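PDB 2BDQ: copper homeostasis protein CutC from Streptococcus agalactiae, which probably binds copper ions and may contribute to copper homeostasis in the bacterial cytoplasm, although its exact role is not established. Local coordinates for residues Y192-I195 and C196-G200; Y70-L73 and E74-I77; V129-K132 and S133-K136. All coordinates share one frame; numbering follows the deposited sequence.

Contact 1: residues Y192-I195 and C196-G200; sequences YQYI and CQETG
Tyr194 and Glu198, one helical turn apart, meet through a CH-pi contact. The CG methylene of Glu198 sits over one face of the phenol ring, 3.8 Å from the Tyr194 centroid and 16° off the ring normal, while the ring plane and the carboxylate plane are nearly parallel. Tyr194 carries CG trans to its backbone N (chi1 -176°), which swings the ring along the helix toward its C-terminal end. Glu198 bends at its second torsion, which lays CG over the ring and leaves the carboxylate a little farther off, near CZ and OH. A tyrosine suits this exposed position, where one face takes an aliphatic segment and the ring also packs on Ile162 and Ile165.

The hydrogen bonds are of two sorts. Cys196 N to Tyr192 O, Gln197 N to Gln193 O and Glu198 N to Tyr194 O are all 3.1 Å long and are regular i to i+4 helix bonds. The fourth comes from a side chain: Thr199 OG1 donates to Ile195 O at 2.7 Å, and the same hydroxyl is also hydrogen-bonded to Val201 N, which ties the end of the helix to the chain that follows. Gly200 N in turn bonds to Cys196 O at 2.8 Å. Gly200 has left helical angles with a positive phi of 93°, where a CB would run into the preceding carbonyl oxygen.

Apolar packing completes the inner side, with Ile195 against Ile162, Cys196 against Ile2, and the buried Thr199 against Ile165 and Ile168 of the helix 165-175. A short threonine is apt here, since its hydroxyl is occupied by the backbone and its other atoms can face hydrocarbon. The turn out of the helix is thus fastened by a buried hydroxyl that gives to Ile195 O and receives from Val201 N.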
ATOM      1  N   TYR A 192     -17.576  -2.402 -21.502  1.00 18.40           N
ATOM      2  CA  TYR A 192     -16.296  -2.814 -22.065  1.00 20.31           C
ATOM      3  C   TYR A 192     -16.382  -3.397 -23.474  1.00 20.17           C
ATOM      4  O   TYR A 192     -15.508  -3.141 -24.303  1.00 21.42           O
ATOM      5  CB  TYR A 192     -15.579  -3.785 -21.107  1.00 18.77           C
ATOM      6  CG  TYR A 192     -15.861  -5.254 -21.315  1.00 20.51           C
ATOM      7  CD1 TYR A 192     -15.112  -6.012 -22.225  1.00 20.00           C
ATOM      8  CD2 TYR A 192     -16.873  -5.895 -20.600  1.00 20.17           C
ATOM      9  CE1 TYR A 192     -15.368  -7.368 -22.412  1.00 20.37           C
ATOM     10  CE2 TYR A 192     -17.134  -7.248 -20.784  1.00 22.45           C
ATOM     11  CZ  TYR A 192     -16.383  -7.977 -21.686  1.00 22.20           C
ATOM     12  OH  TYR A 192     -16.659  -9.314 -21.858  1.00 22.71           O
ATOM     13  N   GLN A 193     -17.433  -4.162 -23.755  1.00 20.91           N
ATOM     14  CA  GLN A 193     -17.584  -4.758 -25.078  1.00 21.78           C
ATOM     15  C   GLN A 193     -17.860  -3.697 -26.136  1.00 21.69           C
ATOM     16  O   GLN A 193     -17.231  -3.689 -27.202  1.00 20.44           O
ATOM     17  CB  GLN A 193     -18.706  -5.790 -25.073  1.00 24.60           C
ATOM     18  CG  GLN A 193     -18.264  -7.150 -24.577  1.00 30.29           C
ATOM     19  CD  GLN A 193     -19.409  -8.133 -24.461  1.00 32.95           C
ATOM     20  OE1 GLN A 193     -20.253  -8.024 -23.568  1.00 34.89           O
ATOM     21  NE2 GLN A 193     -19.450  -9.097 -25.373  1.00 34.10           N
ATOM     22  N   TYR A 194     -18.795  -2.799 -25.834  1.00 19.84           N
ATOM     23  CA  TYR A 194     -19.156  -1.722 -26.748  1.00 20.55           C
ATOM     24  C   TYR A 194     -17.966  -0.804 -27.003  1.00 19.80           C
ATOM     25  O   TYR A 194     -17.651  -0.482 -28.147  1.00 22.41           O
ATOM     26  CB  TYR A 194     -20.314  -0.900 -26.170  1.00 19.68           C
ATOM     27  CG  TYR A 194     -20.823   0.176 -27.107  1.00 19.65           C
ATOM     28  CD1 TYR A 194     -21.623  -0.150 -28.201  1.00 20.29           C
ATOM     29  CD2 TYR A 194     -20.472   1.514 -26.925  1.00 19.76           C
ATOM     30  CE1 TYR A 194     -22.059   0.826 -29.093  1.00 20.90           C
ATOM     31  CE2 TYR A 194     -20.898   2.500 -27.811  1.00 20.84           C
ATOM     32  CZ  TYR A 194     -21.689   2.148 -28.891  1.00 19.75           C
ATOM     33  OH  TYR A 194     -22.095   3.116 -29.775  1.00 20.50           O
ATOM     34  N   ILE A 195     -17.310  -0.373 -25.932  1.00 20.75           N
ATOM     35  CA  ILE A 195     -16.154   0.512 -26.055  1.00 21.11           C
ATOM     36  C   ILE A 195     -15.064  -0.086 -26.946  1.00 20.59           C
ATOM     37  O   ILE A 195     -14.495   0.613 -27.784  1.00 21.09           O
ATOM     38  CB  ILE A 195     -15.578   0.861 -24.656  1.00 20.61           C
ATOM     39  CG1 ILE A 195     -16.343   2.050 -24.067  1.00 23.91           C
ATOM     40  CG2 ILE A 195     -14.110   1.235 -24.752  1.00 19.90           C
ATOM     41  CD1 ILE A 195     -17.829   1.842 -23.955  1.00 26.36           C
ATOM     42  N   CYS A 196     -14.787  -1.376 -26.770  1.00 20.83           N
ATOM     43  CA  CYS A 196     -13.765  -2.055 -27.561  1.00 21.94           C
ATOM     44  C   CYS A 196     -14.103  -2.164 -29.046  1.00 21.67           C
ATOM     45  O   CYS A 196     -13.252  -1.920 -29.893  1.00 19.76           O
ATOM     46  CB  CYS A 196     -13.504  -3.454 -26.999  1.00 22.94           C
ATOM     47  SG  CYS A 196     -12.622  -3.469 -25.423  1.00 26.78           S
ATOM     48  N   GLN A 197     -15.340  -2.522 -29.372  1.00 23.30           N
ATOM     49  CA  GLN A 197     -15.703  -2.652 -30.779  1.00 24.95           C
ATOM     50  C   GLN A 197     -15.732  -1.311 -31.510  1.00 23.56           C
ATOM     51  O   GLN A 197     -15.464  -1.254 -32.703  1.00 24.51           O
ATOM     52  CB  GLN A 197     -17.063  -3.337 -30.936  1.00 26.47           C
ATOM     53  CG  GLN A 197     -18.240  -2.434 -30.655  1.00 28.94           C
ATOM     54  CD  GLN A 197     -19.541  -2.997 -31.178  1.00 30.22           C
ATOM     55  OE1 GLN A 197     -20.591  -2.364 -31.070  1.00 28.74           O
ATOM     56  NE2 GLN A 197     -19.481  -4.196 -31.746  1.00 32.56           N
ATOM     57  N   GLU A 198     -16.051  -0.234 -30.798  1.00 23.73           N
ATOM     58  CA  GLU A 198     -16.117   1.083 -31.429  1.00 23.20           C
ATOM     59  C   GLU A 198     -14.763   1.779 -31.520  1.00 22.28           C
ATOM     60  O   GLU A 198     -14.625   2.786 -32.218  1.00 24.10           O
ATOM     61  CB  GLU A 198     -17.097   1.988 -30.672  1.00 21.69           C
ATOM     62  CG  GLU A 198     -18.527   1.483 -30.656  1.00 25.72           C
ATOM     63  CD  GLU A 198     -19.142   1.391 -32.048  1.00 25.56           C
ATOM     64  OE1 GLU A 198     -19.750   0.346 -32.357  1.00 25.56           O
ATOM     65  OE2 GLU A 198     -19.024   2.359 -32.826  1.00 27.46           O
ATOM     66  N   THR A 199     -13.763   1.251 -30.823  1.00 18.75           N
ATOM     67  CA  THR A 199     -12.442   1.867 -30.839  1.00 18.70           C
ATOM     68  C   THR A 199     -11.365   0.975 -31.439  1.00 18.80           C
ATOM     69  O   THR A 199     -10.324   1.464 -31.879  1.00 19.48           O
ATOM     70  CB  THR A 199     -11.988   2.245 -29.410  1.00 19.00           C
ATOM     71  OG1 THR A 199     -11.967   1.067 -28.597  1.00 13.89           O
ATOM     72  CG2 THR A 199     -12.937   3.274 -28.796  1.00 15.76           C
ATOM     73  N   GLY A 200     -11.619  -0.328 -31.453  1.00 18.41           N
ATOM     74  CA  GLY A 200     -10.640  -1.255 -31.978  1.00 18.80           C
ATOM     75  C   GLY A 200      -9.745  -1.783 -30.868  1.00 20.14           C
ATOM     76  O   GLY A 200      -8.788  -2.510 -31.132  1.00 20.43           O
TER

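Contact 2: residues Y70-L73 and E74-I77; sequences YNDL and ELRI
Glu74 reaches back to Asn71 and Tyr70 because its CG lies opposite its own carbonyl carbon (chi1 -77°) and the chain beyond is extended, so that the carboxylate is carried past the first turn of the helix. There OE2 accepts Asn71 N at 3.0 Å, a nearly straight bond (167°) entering on the anti side and 30° out of the carboxylate plane. The carboxylate lies stacked on the side-chain amide of Asn71, with a small angle between the planes. Tyr70 meets it quite differently: OE2 is at the ring edge, in its plane, 3.8 Å from Tyr70 CD2. The other oxygen, Glu74 OE1, forms a salt bridge with Arg64, so this buried glutamate has a partner at each oxygen.

Leucine and isoleucine serve the hydrocarbon side, where Leu73 CD2 touches Ile77 CD1 at 3.7 Å and Leu73 also packs on Tyr49 of the second subunit. Arg76 forms salt bridges with Glu79 and Glu80, and with Glu45 of the second subunit.

With Asn71 at the N-cap and Glu74 three residues on taking the N-cap amide, the arrangement has the glutamate half of a capping box, opening helix 72-87 of a TIM barrel.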
ATOM      1  N   TYR A  70       8.471  12.268 -10.192  1.00 16.60           N
ATOM      2  CA  TYR A  70       9.218  11.724  -9.068  1.00 16.60           C
ATOM      3  C   TYR A  70      10.609  12.287  -8.852  1.00 17.11           C
ATOM      4  O   TYR A  70      11.338  12.569  -9.802  1.00 16.10           O
ATOM      5  CB  TYR A  70       9.316  10.199  -9.201  1.00 17.48           C
ATOM      6  CG  TYR A  70       7.988   9.507  -9.400  1.00 18.22           C
ATOM      7  CD1 TYR A  70       7.654   8.935 -10.630  1.00 18.15           C
ATOM      8  CD2 TYR A  70       7.061   9.433  -8.364  1.00 17.33           C
ATOM      9  CE1 TYR A  70       6.417   8.306 -10.819  1.00 19.50           C
ATOM     10  CE2 TYR A  70       5.829   8.812  -8.537  1.00 18.89           C
ATOM     11  CZ  TYR A  70       5.507   8.253  -9.761  1.00 20.13           C
ATOM     12  OH  TYR A  70       4.267   7.669  -9.913  1.00 19.31           O
ATOM     13  N   ASN A  71      10.973  12.437  -7.581  1.00 18.03           N
ATOM     14  CA  ASN A  71      12.289  12.931  -7.224  1.00 19.16           C
ATOM     15  C   ASN A  71      13.251  11.738  -7.202  1.00 19.46           C
ATOM     16  O   ASN A  71      12.829  10.580  -7.322  1.00 18.68           O
ATOM     17  CB  ASN A  71      12.240  13.649  -5.865  1.00 18.81           C
ATOM     18  CG  ASN A  71      11.811  12.741  -4.721  1.00 18.75           C
ATOM     19  OD1 ASN A  71      11.268  13.208  -3.724  1.00 21.70           O
ATOM     20  ND2 ASN A  71      12.064  11.449  -4.854  1.00 18.11           N
ATOM     21  N   ASP A  72      14.539  12.021  -7.055  1.00 19.83           N
ATOM     22  CA  ASP A  72      15.563  10.976  -7.047  1.00 20.07           C
ATOM     23  C   ASP A  72      15.295   9.824  -6.076  1.00 19.44           C
ATOM     24  O   ASP A  72      15.414   8.654  -6.440  1.00 17.41           O
ATOM     25  CB  ASP A  72      16.925  11.612  -6.748  1.00 22.69           C
ATOM     26  CG  ASP A  72      17.393  12.524  -7.871  1.00 25.48           C
ATOM     27  OD1 ASP A  72      18.329  13.313  -7.653  1.00 28.25           O
ATOM     28  OD2 ASP A  72      16.822  12.438  -8.981  1.00 27.15           O
ATOM     29  N   LEU A  73      14.920  10.156  -4.846  1.00 19.28           N
ATOM     30  CA  LEU A  73      14.665   9.143  -3.831  1.00 19.85           C
ATOM     31  C   LEU A  73      13.498   8.229  -4.237  1.00 19.79           C
ATOM     32  O   LEU A  73      13.549   7.010  -4.039  1.00 20.72           O
ATOM     33  CB  LEU A  73      14.395   9.832  -2.489  1.00 21.29           C
ATOM     34  CG  LEU A  73      14.624   8.990  -1.231  1.00 24.79           C
ATOM     35  CD1 LEU A  73      14.679   9.878   0.015  1.00 25.98           C
ATOM     36  CD2 LEU A  73      13.519   7.968  -1.123  1.00 25.10           C
ATOM     37  N   GLU A  74      12.457   8.816  -4.817  1.00 17.99           N
ATOM     38  CA  GLU A  74      11.307   8.047  -5.262  1.00 16.88           C
ATOM     39  C   GLU A  74      11.685   7.148  -6.440  1.00 16.69           C
ATOM     40  O   GLU A  74      11.153   6.050  -6.585  1.00 15.72           O
ATOM     41  CB  GLU A  74      10.164   9.003  -5.621  1.00 16.26           C
ATOM     42  CG  GLU A  74       9.465   9.546  -4.373  1.00 20.23           C
ATOM     43  CD  GLU A  74       8.710  10.840  -4.602  1.00 22.27           C
ATOM     44  OE1 GLU A  74       8.000  11.277  -3.671  1.00 25.04           O
ATOM     45  OE2 GLU A  74       8.827  11.430  -5.698  1.00 25.19           O
ATOM     46  N   LEU A  75      12.604   7.613  -7.280  1.00 15.04           N
ATOM     47  CA  LEU A  75      13.052   6.807  -8.408  1.00 15.00           C
ATOM     48  C   LEU A  75      13.892   5.647  -7.860  1.00 14.95           C
ATOM     49  O   LEU A  75      13.899   4.555  -8.431  1.00 14.50           O
ATOM     50  CB  LEU A  75      13.889   7.644  -9.388  1.00 13.99           C
ATOM     51  CG  LEU A  75      13.145   8.718 -10.189  1.00 16.44           C
ATOM     52  CD1 LEU A  75      14.145   9.593 -10.950  1.00 16.42           C
ATOM     53  CD2 LEU A  75      12.171   8.056 -11.167  1.00 14.34           C
ATOM     54  N   ARG A  76      14.591   5.886  -6.750  1.00 14.27           N
ATOM     55  CA  ARG A  76      15.411   4.847  -6.120  1.00 16.16           C
ATOM     56  C   ARG A  76      14.480   3.771  -5.557  1.00 15.69           C
ATOM     57  O   ARG A  76      14.795   2.588  -5.571  1.00 14.98           O
ATOM     58  CB  ARG A  76      16.256   5.457  -4.994  1.00 17.65           C
ATOM     59  CG  ARG A  76      16.977   4.451  -4.076  1.00 21.31           C
ATOM     60  CD  ARG A  76      18.258   3.876  -4.683  1.00 20.65           C
ATOM     61  NE  ARG A  76      18.033   2.679  -5.493  1.00 22.71           N
ATOM     62  CZ  ARG A  76      17.702   1.484  -5.002  1.00 23.99           C
ATOM     63  NH1 ARG A  76      17.551   1.309  -3.690  1.00 24.03           N
ATOM     64  NH2 ARG A  76      17.523   0.457  -5.827  1.00 22.54           N
ATOM     65  N   ILE A  77      13.323   4.202  -5.064  1.00 15.38           N
ATOM     66  CA  ILE A  77      12.335   3.291  -4.512  1.00 14.31           C
ATOM     67  C   ILE A  77      11.784   2.402  -5.629  1.00 15.31           C
ATOM     68  O   ILE A  77      11.716   1.175  -5.495  1.00 13.23           O
ATOM     69  CB  ILE A  77      11.180   4.085  -3.853  1.00 14.06           C
ATOM     70  CG1 ILE A  77      11.676   4.710  -2.547  1.00 17.60           C
ATOM     71  CG2 ILE A  77       9.995   3.177  -3.604  1.00 12.53           C
ATOM     72  CD1 ILE A  77      10.741   5.735  -1.952  1.00 18.72           C
TER

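Contact 3: residues V129-K132 and S133-K136; sequences VIPK and SDQK
The side-chain amide of Gln135 hangs over the carbonyl of Ile130, its nitrogen above that carbonyl plane rather than on a lone pair. Gln135 NE2 donates to Ile130 O at 2.9 Å, with the oxygen only 18° out of the amide plane. At the other end of the amide, Gln135 OE1 meets the aliphatic part of Lys132, which runs alongside and points the same way; Lys132 CD is 3.3 Å from it, and Lys132 NZ adds a weak hydrogen bond at 3.4 Å. A sharp bend at the second torsion of Gln135 (chi2 91°) turns the amide back toward the loop. The second flat group is the carboxylate of Asp134. Ser133 OG donates to its OD1 at 2.8 Å from above the carboxylate plane, and Pro131 CG lies 3.1 Å from the same oxygen.

The backbone is closed by Asp134 N, which gives its hydrogen to Pro131 O at 2.7 Å in a bent bond. Proline suits the start of this turn, since its ring restricts phi and it needs no N-H partner. Lysine suits the next position, with a long chain that can lie along Gln135 and still place NZ on Asp128 O, its further hydrogen-bond partner. Gln135 is buried, packing on Phe127, His167 and Leu171, so the firm bond at NE2 and the weak one at OE1 supply partners for both ends of a buried amide.

Pro131 to Asp134 form a type I beta turn. Asp134 then takes the N-cap position without a capping bond from its side chain, and the turn leads the loop after strand 121-123 into helix 135-144, a beta-alpha connection of the eight-stranded TIM barrel.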
ATOM      1  N   VAL A 129      -2.730  12.480 -18.752  1.00 19.02           N
ATOM      2  CA  VAL A 129      -2.328  13.821 -18.299  1.00 18.45           C
ATOM      3  C   VAL A 129      -1.564  14.555 -19.404  1.00 18.43           C
ATOM      4  O   VAL A 129      -1.472  15.784 -19.410  1.00 16.82           O
ATOM      5  CB  VAL A 129      -1.414  13.750 -17.040  1.00 20.11           C
ATOM      6  CG1 VAL A 129      -0.987  15.160 -16.608  1.00 18.00           C
ATOM      7  CG2 VAL A 129      -2.138  13.046 -15.906  1.00 20.25           C
ATOM      8  N   ILE A 130      -1.004  13.783 -20.328  1.00 18.77           N
ATOM      9  CA  ILE A 130      -0.257  14.337 -21.449  1.00 18.70           C
ATOM     10  C   ILE A 130      -1.192  15.185 -22.330  1.00 19.26           C
ATOM     11  O   ILE A 130      -2.313  14.777 -22.641  1.00 16.81           O
ATOM     12  CB  ILE A 130       0.363  13.195 -22.284  1.00 18.13           C
ATOM     13  CG1 ILE A 130       1.300  12.373 -21.393  1.00 18.59           C
ATOM     14  CG2 ILE A 130       1.116  13.753 -23.492  1.00 18.30           C
ATOM     15  CD1 ILE A 130       1.986  11.233 -22.103  1.00 15.92           C
ATOM     16  N   PRO A 131      -0.755  16.394 -22.715  1.00 20.90           N
ATOM     17  CA  PRO A 131      -1.628  17.217 -23.562  1.00 23.73           C
ATOM     18  C   PRO A 131      -2.000  16.445 -24.826  1.00 25.26           C
ATOM     19  O   PRO A 131      -1.131  15.882 -25.490  1.00 24.88           O
ATOM     20  CB  PRO A 131      -0.782  18.467 -23.834  1.00 22.34           C
ATOM     21  CG  PRO A 131       0.629  18.009 -23.611  1.00 24.63           C
ATOM     22  CD  PRO A 131       0.506  17.091 -22.421  1.00 21.59           C
ATOM     23  N   LYS A 132      -3.297  16.413 -25.128  1.00 27.33           N
ATOM     24  CA  LYS A 132      -3.831  15.684 -26.276  1.00 32.12           C
ATOM     25  C   LYS A 132      -3.068  15.890 -27.581  1.00 33.28           C
ATOM     26  O   LYS A 132      -3.095  15.026 -28.458  1.00 34.98           O
ATOM     27  CB  LYS A 132      -5.320  16.023 -26.486  1.00 32.23           C
ATOM     28  CG  LYS A 132      -6.202  15.819 -25.240  1.00 37.04           C
ATOM     29  CD  LYS A 132      -6.024  14.423 -24.612  1.00 37.76           C
ATOM     30  CE  LYS A 132      -6.645  14.322 -23.202  1.00 38.84           C
ATOM     31  NZ  LYS A 132      -6.399  12.998 -22.524  1.00 35.87           N
ATOM     32  N   SER A 133      -2.385  17.021 -27.716  1.00 34.17           N
ATOM     33  CA  SER A 133      -1.631  17.282 -28.934  1.00 35.15           C
ATOM     34  C   SER A 133      -0.323  16.500 -28.958  1.00 35.35           C
ATOM     35  O   SER A 133       0.130  16.094 -30.026  1.00 35.88           O
ATOM     36  CB  SER A 133      -1.346  18.781 -29.083  1.00 36.15           C
ATOM     37  OG  SER A 133      -0.502  19.254 -28.048  1.00 37.22           O
ATOM     38  N   ASP A 134       0.275  16.279 -27.785  1.00 34.24           N
ATOM     39  CA  ASP A 134       1.539  15.541 -27.677  1.00 32.56           C
ATOM     40  C   ASP A 134       1.309  14.059 -27.385  1.00 30.81           C
ATOM     41  O   ASP A 134       2.246  13.313 -27.111  1.00 29.71           O
ATOM     42  CB  ASP A 134       2.408  16.126 -26.559  1.00 35.24           C
ATOM     43  CG  ASP A 134       2.630  17.616 -26.706  1.00 38.26           C
ATOM     44  OD1 ASP A 134       1.655  18.381 -26.545  1.00 41.35           O
ATOM     45  OD2 ASP A 134       3.779  18.029 -26.986  1.00 40.65           O
ATOM     46  N   GLN A 135       0.050  13.649 -27.452  1.00 28.97           N
ATOM     47  CA  GLN A 135      -0.359  12.275 -27.187  1.00 28.09           C
ATOM     48  C   GLN A 135       0.281  11.271 -28.148  1.00 26.58           C
ATOM     49  O   GLN A 135       0.886  10.281 -27.726  1.00 24.53           O
ATOM     50  CB  GLN A 135      -1.875  12.178 -27.327  1.00 29.72           C
ATOM     51  CG  GLN A 135      -2.546  11.218 -26.392  1.00 32.53           C
ATOM     52  CD  GLN A 135      -2.974  11.887 -25.110  1.00 32.73           C
ATOM     53  OE1 GLN A 135      -4.122  11.769 -24.695  1.00 30.57           O
ATOM     54  NE2 GLN A 135      -2.050  12.595 -24.474  1.00 34.80           N
ATOM     55  N   LYS A 136       0.120  11.523 -29.443  1.00 24.84           N
ATOM     56  CA  LYS A 136       0.646  10.632 -30.467  1.00 24.69           C
ATOM     57  C   LYS A 136       2.162  10.468 -30.434  1.00 23.58           C
ATOM     58  O   LYS A 136       2.674   9.369 -30.654  1.00 22.94           O
ATOM     59  CB  LYS A 136       0.176  11.099 -31.848  1.00 25.52           C
ATOM     60  CG  LYS A 136      -1.289  10.787 -32.098  1.00 27.30           C
ATOM     61  CD  LYS A 136      -1.815  11.427 -33.368  1.00 29.06           C
ATOM     62  CE  LYS A 136      -3.277  11.072 -33.574  1.00 28.67           C
ATOM     63  NZ  LYS A 136      -3.893  11.897 -34.646  1.00 32.66           N
TER

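All three contacts are partly buried and lie on the outer layer of one TIM barrel, none in its core, and no two share an element. Contacts 2 and 3 stand where loops from strands 56-60 and 121-123 enter their helices, whereas contact 1 spans the whole short helix 192-199 and the turn out of it, before strand 203-206. Their chemistry follows: the two helix starts rely on side chains gripping the loop backbone, a carboxylate in contact 2 and an amide in contact 3, while the helix end relies on a hydroxyl and a glycine. Contacts 1 and 2, centres about 37 Å apart, lie on opposite sides of the chain's centre; contact 2 alone touches the second subunit.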